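TRNA dimethylallyltransferase (Bacillus halodurans, PDB 3EXA) probably transfers a dimethylallyl group from dimethylallyl diphosphate to adenine 37 of tRNAs that read codons beginning with uridine. Local coordinates at residues Val9-Val14 / Asp202-Arg207; Met43-Ala48 / Asp213-Glu218; Leu192-Leu197 / Ala282-Phe287. One frame throughout, in Å; residues are numbered along the deposited sequence.

Contact 1: Val9-Val14 / Asp202-Arg207; sequences VGPTAV and DVLYDR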
ATOM      1  N   VAL A   9     -22.583  26.192   2.015  1.00 19.20           N
ATOM      2  CA  VAL A   9     -23.073  24.826   2.019  1.00 16.59           C
ATOM      3  C   VAL A   9     -24.556  24.805   2.366  1.00 20.32           C
ATOM      4  O   VAL A   9     -25.097  25.796   2.850  1.00 25.92           O
ATOM      5  CB  VAL A   9     -22.336  24.029   3.069  1.00 13.70           C
ATOM      6  CG1 VAL A   9     -20.828  24.170   2.855  1.00  5.92           C
ATOM      7  CG2 VAL A   9     -22.724  24.554   4.448  1.00  9.40           C
ATOM      8  N   GLY A  10     -25.195  23.662   2.146  1.00 19.56           N
ATOM      9  CA  GLY A  10     -26.611  23.522   2.432  1.00 20.48           C
ATOM     10  C   GLY A  10     -27.227  22.525   1.465  1.00 21.44           C
ATOM     11  O   GLY A  10     -26.611  22.198   0.456  1.00 15.76           O
ATOM     12  N   PRO A  11     -28.434  22.014   1.748  1.00 19.63           N
ATOM     13  CA  PRO A  11     -29.120  21.045   0.883  1.00 25.42           C
ATOM     14  C   PRO A  11     -29.499  21.644  -0.471  1.00 25.17           C
ATOM     15  O   PRO A  11     -29.119  22.770  -0.781  1.00 28.98           O
ATOM     16  CB  PRO A  11     -30.346  20.664   1.706  1.00 18.19           C
ATOM     17  CG  PRO A  11     -30.640  21.929   2.448  1.00 23.06           C
ATOM     18  CD  PRO A  11     -29.263  22.346   2.917  1.00 18.85           C
ATOM     19  N   THR A  12     -30.251  20.892  -1.272  1.00 28.16           N
ATOM     20  CA  THR A  12     -30.682  21.364  -2.590  1.00 21.06           C
ATOM     21  C   THR A  12     -31.960  22.180  -2.485  1.00 21.92           C
ATOM     22  O   THR A  12     -32.797  21.924  -1.623  1.00 20.96           O
ATOM     23  CB  THR A  12     -31.023  20.203  -3.559  1.00 28.45           C
ATOM     24  OG1 THR A  12     -30.297  19.024  -3.196  1.00 25.24           O
ATOM     25  CG2 THR A  12     -30.680  20.598  -5.005  1.00 30.93           C
ATOM     26  N   ALA A  13     -32.097  23.149  -3.385  1.00 25.19           N
ATOM     27  CA  ALA A  13     -33.272  23.999  -3.471  1.00 21.62           C
ATOM     28  C   ALA A  13     -33.380  25.132  -2.458  1.00 22.42           C
ATOM     29  O   ALA A  13     -34.419  25.788  -2.374  1.00 19.93           O
ATOM     30  CB  ALA A  13     -34.529  23.135  -3.424  1.00 24.11           C
ATOM     31  N   VAL A  14     -32.315  25.383  -1.704  1.00 25.89           N
ATOM     32  CA  VAL A  14     -32.335  26.468  -0.723  1.00 18.70           C
ATOM     33  C   VAL A  14     -31.818  27.788  -1.290  1.00 18.63           C
ATOM     34  O   VAL A  14     -31.673  28.759  -0.559  1.00 15.19           O
ATOM     35  CB  VAL A  14     -31.486  26.134   0.530  1.00 20.40           C
ATOM     36  CG1 VAL A  14     -32.198  25.111   1.391  1.00 19.96           C
ATOM     37  CG2 VAL A  14     -30.125  25.614   0.112  1.00 20.91           C
ATOM     38  N   ASP A 202     -41.187  21.261   5.474  1.00 24.74           N
ATOM     39  CA  ASP A 202     -42.213  21.154   4.445  1.00 27.62           C
ATOM     40  C   ASP A 202     -41.974  21.999   3.203  1.00 28.64           C
ATOM     41  O   ASP A 202     -42.248  21.557   2.086  1.00 32.52           O
ATOM     42  CB  ASP A 202     -43.572  21.502   5.046  1.00 33.15           C
ATOM     43  CG  ASP A 202     -43.970  20.560   6.159  1.00 36.68           C
ATOM     44  OD1 ASP A 202     -45.046  20.772   6.756  1.00 46.98           O
ATOM     45  OD2 ASP A 202     -43.208  19.607   6.436  1.00 40.03           O
ATOM     46  N   VAL A 203     -41.478  23.216   3.401  1.00 26.64           N
ATOM     47  CA  VAL A 203     -41.206  24.128   2.299  1.00 22.63           C
ATOM     48  C   VAL A 203     -40.108  23.559   1.412  1.00 18.91           C
ATOM     49  O   VAL A 203     -40.274  23.463   0.203  1.00 16.86           O
ATOM     50  CB  VAL A 203     -40.788  25.528   2.836  1.00 27.96           C
ATOM     51  CG1 VAL A 203     -40.263  26.396   1.715  1.00 27.65           C
ATOM     52  CG2 VAL A 203     -41.990  26.214   3.479  1.00 26.48           C
ATOM     53  N   LEU A 204     -38.996  23.170   2.030  1.00 19.00           N
ATOM     54  CA  LEU A 204     -37.862  22.602   1.323  1.00 12.96           C
ATOM     55  C   LEU A 204     -38.244  21.372   0.499  1.00 19.18           C
ATOM     56  O   LEU A 204     -37.793  21.213  -0.643  1.00 26.26           O
ATOM     57  CB  LEU A 204     -36.767  22.221   2.320  1.00  9.02           C
ATOM     58  CG  LEU A 204     -35.551  21.568   1.654  1.00 14.57           C
ATOM     59  CD1 LEU A 204     -34.787  22.632   0.899  1.00 14.83           C
ATOM     60  CD2 LEU A 204     -34.650  20.895   2.686  1.00 14.86           C
ATOM     61  N   TYR A 205     -39.064  20.494   1.075  1.00 20.83           N
ATOM     62  CA  TYR A 205     -39.492  19.274   0.387  1.00 16.62           C
ATOM     63  C   TYR A 205     -40.315  19.584  -0.857  1.00 16.02           C
ATOM     64  O   TYR A 205     -40.076  19.016  -1.927  1.00  8.68           O
ATOM     65  CB  TYR A 205     -40.297  18.355   1.331  1.00 17.58           C
ATOM     66  CG  TYR A 205     -39.455  17.570   2.326  1.00 21.62           C
ATOM     67  CD1 TYR A 205     -38.060  17.614   2.272  1.00 25.27           C
ATOM     68  CD2 TYR A 205     -40.049  16.780   3.314  1.00 18.51           C
ATOM     69  CE1 TYR A 205     -37.273  16.902   3.174  1.00 17.78           C
ATOM     70  CE2 TYR A 205     -39.264  16.052   4.229  1.00 20.88           C
ATOM     71  CZ  TYR A 205     -37.872  16.126   4.147  1.00 25.77           C
ATOM     72  OH  TYR A 205     -37.058  15.439   5.030  1.00 24.51           O
ATOM     73  N   ASP A 206     -41.283  20.483  -0.726  1.00 14.61           N
ATOM     74  CA  ASP A 206     -42.114  20.837  -1.876  1.00 24.98           C
ATOM     75  C   ASP A 206     -41.262  21.406  -2.990  1.00 23.26           C
ATOM     76  O   ASP A 206     -41.478  21.097  -4.163  1.00 20.89           O
ATOM     77  CB  ASP A 206     -43.181  21.861  -1.491  1.00 25.91           C
ATOM     78  CG  ASP A 206     -44.255  21.273  -0.607  1.00 33.73           C
ATOM     79  OD1 ASP A 206     -45.185  22.017  -0.240  1.00 42.39           O
ATOM     80  OD2 ASP A 206     -44.175  20.071  -0.280  1.00 35.05           O
ATOM     81  N   ARG A 207     -40.291  22.241  -2.631  1.00 19.86           N
ATOM     82  CA  ARG A 207     -39.429  22.828  -3.650  1.00 21.77           C
ATOM     83  C   ARG A 207     -38.571  21.749  -4.307  1.00 14.07           C
ATOM     84  O   ARG A 207     -38.158  21.903  -5.453  1.00  4.24           O
ATOM     85  CB  ARG A 207     -38.540  23.929  -3.049  1.00 21.45           C
ATOM     86  CG  ARG A 207     -39.261  25.248  -2.754  1.00 28.35           C
ATOM     87  CD  ARG A 207     -38.412  26.116  -1.838  1.00 21.92           C
ATOM     88  NE  ARG A 207     -37.145  26.471  -2.456  1.00 38.95           N
ATOM     89  CZ  ARG A 207     -36.967  27.529  -3.241  1.00 45.55           C
ATOM     90  NH1 ARG A 207     -37.983  28.339  -3.495  1.00 47.01           N
ATOM     91  NH2 ARG A 207     -35.775  27.770  -3.781  1.00 51.80           N
TER

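Contact 2: Met43-Ala48 / Asp213-Glu218; sequences MDIGTA and DQMVEE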
HETATM    1  N   MSE A  43     -24.748  16.259 -19.008  1.00 33.39           N
HETATM    2  CA  MSE A  43     -25.683  15.964 -17.930  1.00 33.32           C
HETATM    3  C   MSE A  43     -26.010  17.297 -17.274  1.00 30.48           C
HETATM    4  O   MSE A  43     -25.468  17.638 -16.224  1.00 34.41           O
HETATM    5  CB  MSE A  43     -25.024  15.013 -16.922  1.00 33.20           C
HETATM    6  CG  MSE A  43     -24.842  13.592 -17.466  1.00 35.92           C
HETATM    7 SE   MSE A  43     -23.655  12.434 -16.464  1.00 35.48          SE
HETATM    8  CE  MSE A  43     -24.867  11.668 -15.173  1.00 29.17           C
ATOM      9  N   ASP A  44     -26.891  18.061 -17.905  1.00 29.38           N
ATOM     10  CA  ASP A  44     -27.246  19.373 -17.388  1.00 26.40           C
ATOM     11  C   ASP A  44     -28.543  19.369 -16.591  1.00 27.08           C
ATOM     12  O   ASP A  44     -28.628  19.971 -15.519  1.00 24.68           O
ATOM     13  CB  ASP A  44     -27.356  20.366 -18.549  1.00 32.46           C
ATOM     14  CG  ASP A  44     -26.137  20.341 -19.458  1.00 34.61           C
ATOM     15  OD1 ASP A  44     -25.002  20.366 -18.932  1.00 41.58           O
ATOM     16  OD2 ASP A  44     -26.313  20.307 -20.697  1.00 32.75           O
ATOM     17  N   ILE A  45     -29.552  18.681 -17.109  1.00 23.64           N
ATOM     18  CA  ILE A  45     -30.844  18.626 -16.444  1.00 21.86           C
ATOM     19  C   ILE A  45     -30.824  17.840 -15.149  1.00 17.79           C
ATOM     20  O   ILE A  45     -31.136  18.375 -14.089  1.00 24.90           O
ATOM     21  CB  ILE A  45     -31.894  18.024 -17.365  1.00 18.88           C
ATOM     22  CG1 ILE A  45     -32.008  18.885 -18.623  1.00 16.88           C
ATOM     23  CG2 ILE A  45     -33.215  17.927 -16.640  1.00 20.31           C
ATOM     24  CD1 ILE A  45     -32.760  18.237 -19.745  1.00 12.50           C
ATOM     25  N   GLY A  46     -30.449  16.570 -15.228  1.00 22.98           N
ATOM     26  CA  GLY A  46     -30.418  15.744 -14.031  1.00 20.88           C
ATOM     27  C   GLY A  46     -29.539  16.276 -12.914  1.00 25.41           C
ATOM     28  O   GLY A  46     -29.720  15.916 -11.757  1.00 22.27           O
ATOM     29  N   THR A  47     -28.586  17.139 -13.235  1.00 23.41           N
ATOM     30  CA  THR A  47     -27.715  17.640 -12.187  1.00 27.96           C
ATOM     31  C   THR A  47     -28.006  19.082 -11.786  1.00 31.38           C
ATOM     32  O   THR A  47     -27.265  19.669 -10.993  1.00 36.57           O
ATOM     33  CB  THR A  47     -26.238  17.517 -12.591  1.00 23.51           C
ATOM     34  OG1 THR A  47     -25.921  18.511 -13.569  1.00 30.53           O
ATOM     35  CG2 THR A  47     -25.968  16.143 -13.184  1.00 26.17           C
ATOM     36  N   ALA A  48     -29.089  19.646 -12.318  1.00 30.91           N
ATOM     37  CA  ALA A  48     -29.466  21.025 -12.011  1.00 25.40           C
ATOM     38  C   ALA A  48     -28.258  21.935 -12.186  1.00 29.62           C
ATOM     39  O   ALA A  48     -27.968  22.780 -11.333  1.00 29.00           O
ATOM     40  CB  ALA A  48     -29.993  21.123 -10.584  1.00 28.86           C
ATOM     41  N   ASP A 213     -40.141  17.565 -10.973  1.00 23.75           N
ATOM     42  CA  ASP A 213     -41.070  17.713 -12.070  1.00 23.22           C
ATOM     43  C   ASP A 213     -40.388  18.589 -13.116  1.00 25.08           C
ATOM     44  O   ASP A 213     -40.427  18.284 -14.310  1.00 25.74           O
ATOM     45  CB  ASP A 213     -42.366  18.379 -11.607  1.00 26.23           C
ATOM     46  CG  ASP A 213     -43.015  17.660 -10.443  1.00 30.09           C
ATOM     47  OD1 ASP A 213     -42.972  16.413 -10.382  1.00 22.85           O
ATOM     48  OD2 ASP A 213     -43.593  18.359  -9.582  1.00 45.89           O
ATOM     49  N   GLN A 214     -39.757  19.674 -12.676  1.00 22.76           N
ATOM     50  CA  GLN A 214     -39.073  20.556 -13.624  1.00 26.96           C
ATOM     51  C   GLN A 214     -38.113  19.760 -14.499  1.00 21.74           C
ATOM     52  O   GLN A 214     -38.073  19.957 -15.709  1.00 23.77           O
ATOM     53  CB  GLN A 214     -38.288  21.637 -12.897  1.00 23.90           C
ATOM     54  CG  GLN A 214     -38.938  22.994 -12.876  1.00 38.14           C
ATOM     55  CD  GLN A 214     -38.157  23.952 -11.998  1.00 47.67           C
ATOM     56  OE1 GLN A 214     -36.942  24.106 -12.162  1.00 53.96           O
ATOM     57  NE2 GLN A 214     -38.842  24.593 -11.057  1.00 45.53           N
HETATM   58  N   MSE A 215     -37.343  18.868 -13.884  1.00 11.98           N
HETATM   59  CA  MSE A 215     -36.402  18.052 -14.636  1.00 24.55           C
HETATM   60  C   MSE A 215     -37.134  17.175 -15.645  1.00 21.44           C
HETATM   61  O   MSE A 215     -36.682  17.011 -16.779  1.00 22.98           O
HETATM   62  CB  MSE A 215     -35.586  17.151 -13.709  1.00 22.92           C
HETATM   63  CG  MSE A 215     -34.795  17.889 -12.657  1.00 23.29           C
HETATM   64 SE   MSE A 215     -33.783  16.718 -11.504  1.00 33.02          SE
HETATM   65  CE  MSE A 215     -32.211  17.845 -11.326  1.00 29.05           C
ATOM     66  N   VAL A 216     -38.260  16.603 -15.232  1.00 13.73           N
ATOM     67  CA  VAL A 216     -39.010  15.756 -16.137  1.00 17.54           C
ATOM     68  C   VAL A 216     -39.529  16.598 -17.291  1.00 18.27           C
ATOM     69  O   VAL A 216     -39.495  16.166 -18.434  1.00 26.48           O
ATOM     70  CB  VAL A 216     -40.179  15.075 -15.428  1.00 13.24           C
ATOM     71  CG1 VAL A 216     -40.972  14.253 -16.420  1.00 20.68           C
ATOM     72  CG2 VAL A 216     -39.651  14.198 -14.309  1.00 18.25           C
ATOM     73  N   GLU A 217     -39.988  17.805 -16.986  1.00 18.41           N
ATOM     74  CA  GLU A 217     -40.506  18.708 -18.002  1.00 20.12           C
ATOM     75  C   GLU A 217     -39.439  19.136 -18.999  1.00 20.62           C
ATOM     76  O   GLU A 217     -39.712  19.207 -20.194  1.00 23.32           O
ATOM     77  CB  GLU A 217     -41.122  19.954 -17.350  1.00 16.31           C
ATOM     78  CG  GLU A 217     -42.429  19.689 -16.600  1.00 21.92           C
ATOM     79  CD  GLU A 217     -43.109  20.966 -16.110  1.00 23.06           C
ATOM     80  OE1 GLU A 217     -43.253  21.921 -16.907  1.00 21.73           O
ATOM     81  OE2 GLU A 217     -43.517  21.006 -14.931  1.00 22.44           O
ATOM     82  N   GLU A 218     -38.230  19.417 -18.514  1.00 20.08           N
ATOM     83  CA  GLU A 218     -37.129  19.856 -19.379  1.00 19.74           C
ATOM     84  C   GLU A 218     -36.533  18.744 -20.225  1.00 16.88           C
ATOM     85  O   GLU A 218     -35.875  19.013 -21.224  1.00 16.75           O
ATOM     86  CB  GLU A 218     -36.021  20.492 -18.540  1.00 25.94           C
ATOM     87  CG  GLU A 218     -36.348  21.892 -18.064  1.00 34.86           C
ATOM     88  CD  GLU A 218     -35.537  22.300 -16.850  1.00 45.82           C
ATOM     89  OE1 GLU A 218     -35.744  23.427 -16.357  1.00 42.71           O
ATOM     90  OE2 GLU A 218     -34.697  21.497 -16.380  1.00 50.14           O
TER

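Contact 3: Leu192-Leu197 / Ala282-Phe287; sequences LVMIGL and ANVTWF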
ATOM      1  N   LEU A 192     -11.036  30.701   6.711  1.00 23.72           N
ATOM      2  CA  LEU A 192     -12.340  30.265   6.260  1.00 16.53           C
ATOM      3  C   LEU A 192     -13.546  30.792   7.020  1.00 21.69           C
ATOM      4  O   LEU A 192     -13.527  30.960   8.243  1.00 20.09           O
ATOM      5  CB  LEU A 192     -12.383  28.732   6.227  1.00 19.93           C
ATOM      6  CG  LEU A 192     -13.651  28.026   5.706  1.00 25.54           C
ATOM      7  CD1 LEU A 192     -13.284  26.662   5.190  1.00 20.26           C
ATOM      8  CD2 LEU A 192     -14.690  27.904   6.816  1.00 31.03           C
ATOM      9  N   VAL A 193     -14.588  31.067   6.240  1.00 21.52           N
ATOM     10  CA  VAL A 193     -15.880  31.521   6.715  1.00 18.37           C
ATOM     11  C   VAL A 193     -16.858  30.582   6.003  1.00 20.97           C
ATOM     12  O   VAL A 193     -16.950  30.555   4.768  1.00 25.36           O
ATOM     13  CB  VAL A 193     -16.168  32.988   6.322  1.00 21.31           C
ATOM     14  CG1 VAL A 193     -17.583  33.371   6.735  1.00 20.35           C
ATOM     15  CG2 VAL A 193     -15.171  33.914   7.008  1.00 19.46           C
HETATM   16  N   MSE A 194     -17.557  29.782   6.795  1.00 20.08           N
HETATM   17  CA  MSE A 194     -18.500  28.819   6.269  1.00 18.81           C
HETATM   18  C   MSE A 194     -19.917  29.192   6.691  1.00 16.61           C
HETATM   19  O   MSE A 194     -20.195  29.332   7.879  1.00 20.57           O
HETATM   20  CB  MSE A 194     -18.144  27.438   6.806  1.00 11.96           C
HETATM   21  CG  MSE A 194     -18.527  26.301   5.894  1.00 36.83           C
HETATM   22 SE   MSE A 194     -17.720  24.626   6.436  1.00 54.64          SE
HETATM   23  CE  MSE A 194     -19.239  23.476   6.119  1.00 55.76           C
ATOM     24  N   ILE A 195     -20.807  29.361   5.722  1.00 16.88           N
ATOM     25  CA  ILE A 195     -22.194  29.703   6.025  1.00 17.52           C
ATOM     26  C   ILE A 195     -23.092  28.595   5.504  1.00 16.25           C
ATOM     27  O   ILE A 195     -22.772  27.950   4.510  1.00 19.45           O
ATOM     28  CB  ILE A 195     -22.626  31.023   5.345  1.00 21.56           C
ATOM     29  CG1 ILE A 195     -22.443  30.900   3.836  1.00 23.79           C
ATOM     30  CG2 ILE A 195     -21.815  32.204   5.894  1.00 21.92           C
ATOM     31  CD1 ILE A 195     -22.973  32.065   3.058  1.00 28.70           C
ATOM     32  N   GLY A 196     -24.218  28.369   6.169  1.00 22.78           N
ATOM     33  CA  GLY A 196     -25.126  27.333   5.715  1.00 19.23           C
ATOM     34  C   GLY A 196     -26.512  27.898   5.479  1.00 19.23           C
ATOM     35  O   GLY A 196     -26.982  28.733   6.250  1.00 21.94           O
ATOM     36  N   LEU A 197     -27.151  27.456   4.398  1.00 20.83           N
ATOM     37  CA  LEU A 197     -28.500  27.889   4.047  1.00 14.88           C
ATOM     38  C   LEU A 197     -29.475  26.748   4.344  1.00 20.08           C
ATOM     39  O   LEU A 197     -29.287  25.627   3.868  1.00 19.85           O
ATOM     40  CB  LEU A 197     -28.561  28.266   2.565  1.00 15.55           C
ATOM     41  CG  LEU A 197     -27.485  29.277   2.128  1.00 16.36           C
ATOM     42  CD1 LEU A 197     -27.743  29.713   0.691  1.00  6.92           C
ATOM     43  CD2 LEU A 197     -27.497  30.479   3.061  1.00  4.71           C
ATOM     44  N   ALA A 282     -18.865  22.135  12.995  1.00 30.23           N
ATOM     45  CA  ALA A 282     -18.735  23.336  13.814  1.00 40.27           C
ATOM     46  C   ALA A 282     -18.140  24.467  12.972  1.00 37.98           C
ATOM     47  O   ALA A 282     -17.390  24.214  12.025  1.00 34.71           O
ATOM     48  CB  ALA A 282     -17.846  23.054  15.034  1.00 44.28           C
ATOM     49  N   ASN A 283     -18.476  25.707  13.324  1.00 34.71           N
ATOM     50  CA  ASN A 283     -17.995  26.883  12.602  1.00 36.68           C
ATOM     51  C   ASN A 283     -18.838  27.181  11.351  1.00 36.63           C
ATOM     52  O   ASN A 283     -18.392  27.882  10.440  1.00 37.82           O
ATOM     53  CB  ASN A 283     -16.524  26.703  12.223  1.00 30.57           C
ATOM     54  CG  ASN A 283     -15.631  26.551  13.437  1.00 41.16           C
ATOM     55  OD1 ASN A 283     -14.489  26.101  13.336  1.00 50.18           O
ATOM     56  ND2 ASN A 283     -16.149  26.936  14.599  1.00 40.39           N
ATOM     57  N   VAL A 284     -20.056  26.641  11.315  1.00 31.69           N
ATOM     58  CA  VAL A 284     -20.972  26.868  10.202  1.00 22.19           C
ATOM     59  C   VAL A 284     -22.122  27.756  10.671  1.00 23.32           C
ATOM     60  O   VAL A 284     -22.993  27.326  11.434  1.00 28.01           O
ATOM     61  CB  VAL A 284     -21.556  25.544   9.652  1.00 26.19           C
ATOM     62  CG1 VAL A 284     -22.529  25.842   8.510  1.00 14.58           C
ATOM     63  CG2 VAL A 284     -20.432  24.640   9.155  1.00 25.76           C
ATOM     64  N   THR A 285     -22.108  28.999  10.220  1.00 17.49           N
ATOM     65  CA  THR A 285     -23.137  29.961  10.580  1.00 11.58           C
ATOM     66  C   THR A 285     -24.330  29.760   9.645  1.00 12.27           C
ATOM     67  O   THR A 285     -24.205  29.863   8.425  1.00 12.16           O
ATOM     68  CB  THR A 285     -22.558  31.373  10.464  1.00  7.24           C
ATOM     69  OG1 THR A 285     -21.346  31.427  11.231  1.00  7.14           O
ATOM     70  CG2 THR A 285     -23.536  32.415  10.993  1.00  5.47           C
ATOM     71  N   TRP A 286     -25.488  29.451  10.213  1.00 13.70           N
ATOM     72  CA  TRP A 286     -26.641  29.205   9.374  1.00 12.69           C
ATOM     73  C   TRP A 286     -27.550  30.396   9.148  1.00 17.23           C
ATOM     74  O   TRP A 286     -27.570  31.357   9.915  1.00 21.18           O
ATOM     75  CB  TRP A 286     -27.456  28.034   9.923  1.00 12.33           C
ATOM     76  CG  TRP A 286     -26.726  26.723   9.880  1.00 16.90           C
ATOM     77  CD1 TRP A 286     -25.861  26.228  10.820  1.00 15.67           C
ATOM     78  CD2 TRP A 286     -26.788  25.742   8.838  1.00 13.76           C
ATOM     79  NE1 TRP A 286     -25.390  25.002  10.427  1.00 13.94           N
ATOM     80  CE2 TRP A 286     -25.944  24.677   9.215  1.00 14.79           C
ATOM     81  CE3 TRP A 286     -27.484  25.657   7.622  1.00 16.51           C
ATOM     82  CZ2 TRP A 286     -25.767  23.539   8.416  1.00 13.42           C
ATOM     83  CZ3 TRP A 286     -27.308  24.522   6.827  1.00 12.73           C
ATOM     84  CH2 TRP A 286     -26.459  23.481   7.232  1.00 13.32           C
ATOM     85  N   PHE A 287     -28.290  30.323   8.056  1.00 18.42           N
ATOM     86  CA  PHE A 287     -29.223  31.362   7.711  1.00 15.95           C
ATOM     87  C   PHE A 287     -30.464  30.693   7.186  1.00 17.33           C
ATOM     88  O   PHE A 287     -30.390  29.767   6.374  1.00 21.42           O
ATOM     89  CB  PHE A 287     -28.636  32.295   6.658  1.00 19.23           C
ATOM     90  CG  PHE A 287     -27.563  33.211   7.185  1.00 24.23           C
ATOM     91  CD1 PHE A 287     -26.242  32.778   7.298  1.00 22.58           C
ATOM     92  CD2 PHE A 287     -27.875  34.517   7.562  1.00 21.14           C
ATOM     93  CE1 PHE A 287     -25.249  33.636   7.771  1.00 22.06           C
ATOM     94  CE2 PHE A 287     -26.891  35.379   8.035  1.00 16.68           C
ATOM     95  CZ  PHE A 287     -25.576  34.939   8.142  1.00 17.84           C
TER
HETATM   96  O   HOH W   1     -19.216  30.941   9.815  1.00 11.29           O

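Contact 1: Val9-Val14 / Asp202-Arg207
Arg207 grips the main-chain oxygen of Ala13 side-on with two nitrogens. Arg207 NE lies 2.8 Å from Ala13 O, and Arg207 NH2 lies at the same distance from it. Both N-H groups are moderately bent toward the shared acceptor, about 144° at NE. NE approaches nearly along the C=O axis, while NH2 stands above the carbonyl plane. Ala13 O lies close to the guanidinium plane, at its edge. The bend at chi3 (62°) places NE beside Ala13 O. Two donors of a cationic group therefore meet one oxygen, which would polarise the Ala13 carbonyl. Ala13 CB and Arg207 CB also pack, 4.1 Å apart.

Leu204 supplies the apolar half. Its CG is anti to the backbone N (chi1 178°), and its two methyls divide the loop between them. Leu204 CD1 packs on Val14 CG1 at 3.6 Å and also comes within 3.3 Å of Thr12 O. Leu204 CD2 meets the ring of Pro11 at Pro11 CG, 4.1 Å away. Pro11 O accepts a hydrogen bond from Lys16 NZ, within the same predicted ATP-binding loop.

The loop, between strand 4-9 and helix 16-25, is consistent with the start of a Walker A P-loop. Helix 201-218 covers one side of it. Helix 256-279 touches Pro11 through Ala271 and Leu275, and Val14 rests on Leu197 of strand 191-198.

Contact 2: Met43-Ala48 / Asp213-Glu218
Met215 places CG anti to its carbonyl carbon (chi1 -58°), and its chain then bends at chi3, carrying CE into the turn of Ile45-Ala48. Ile45 has CG2 anti to its backbone N, where the methyl meets the helix. Met215 is a selenomethionine, and its methyl Met215 CE lies 3.0 Å from Ile45 O. Gly46 O is also very near this methyl. These approaches are very short for a methyl group, so the exact position of CE is doubtful. Ala48 CB lies 4.0 Å from Met215 CE, with the same doubt.

Ile45 packs on the helix with both its methyl branches. Ile45 CG2 sits on Met215 CB at 3.8 Å. Ile45 CD1 reaches Glu218 O at 3.5 Å. The carboxylate atom Glu218 OE2 comes beside Ile45 CG2 at 3.9 Å. No hydrogen bond joins the two segments. Polar anchoring comes from Glu223, whose carboxylate accepts hydrogen bonds from the backbone N of Ile45 and of Gly46.

The side chain of Ala48 lies near the predicted nucleotide-binding loop without touching it. Ile45 to Ala48 form a type I beta turn, closed by Ala48 N to Ile45 O at 3.0 Å. This turn of the loop after strand 29-33 packs on the end of helix 201-218, in a protein of the P-loop NTPase clan.

Contact 3: Leu192-Leu197 / Ala282-Phe287
Trp286 lays one face of its indole on the backbone of Gly196, a residue with no side chain. Gly196 CA sits 3.9 Å from the centroid of the six-membered ring of Trp286 in a CH-pi contact, 28° off the normal. Val284 CG1 lies over the same face as Gly196 CA, toward the rim, and Leu197 C is in plane at the edge. The Phe287 ring has Gly196 O near its plane, at the edge. Ile195 CG2 approaches Phe287 CE1 obliquely, at 4.2 Å.

The two strands run parallel. Three main-chain hydrogen bonds set the register: Thr285 N to Met194 O, Gly196 N to Thr285 O, and Phe287 N to Gly196 O, the last at 2.7 Å. A water donates to Met194 O at 2.7 Å and lies 2.6 Å from Thr285 OG1, bridging the strands. Met194 CE presses on Val284 CG2 at 3.5 Å, tighter than usual.

Strand 284-288 is one edge strand of the parallel sheet within this chain. Trp286 also makes a cation-pi contact with Arg279, and Phe287 packs on helix 294-317. The water gives Met194 O a second donor. The indole can lie on the main chain because Gly196 has no CB, an atom that would clash with Trp286 CE3.

Contacts 1 and 2 share helix 201-218, with their centres 16 Å apart and their nearest atoms about 6 Å apart. Contact 3 uses strand 191-198, which comes just before that helix in the chain. It touches contact 1 directly: Val9 N lies 3.1 Å from Ile195 O, and Val9 O lies 3.1 Å from Leu197 N, both probable hydrogen bonds. Pro11 CD also packs on Leu197 O, at 3.4 Å. Contacts 2 and 3 are separate, with centres 28 Å apart. Contact 1 holds five residues of the predicted ATP-binding loop. The side chain of Ala48 in contact 2 is about 6 Å from that of Thr12, assigned to substrate binding by similarity.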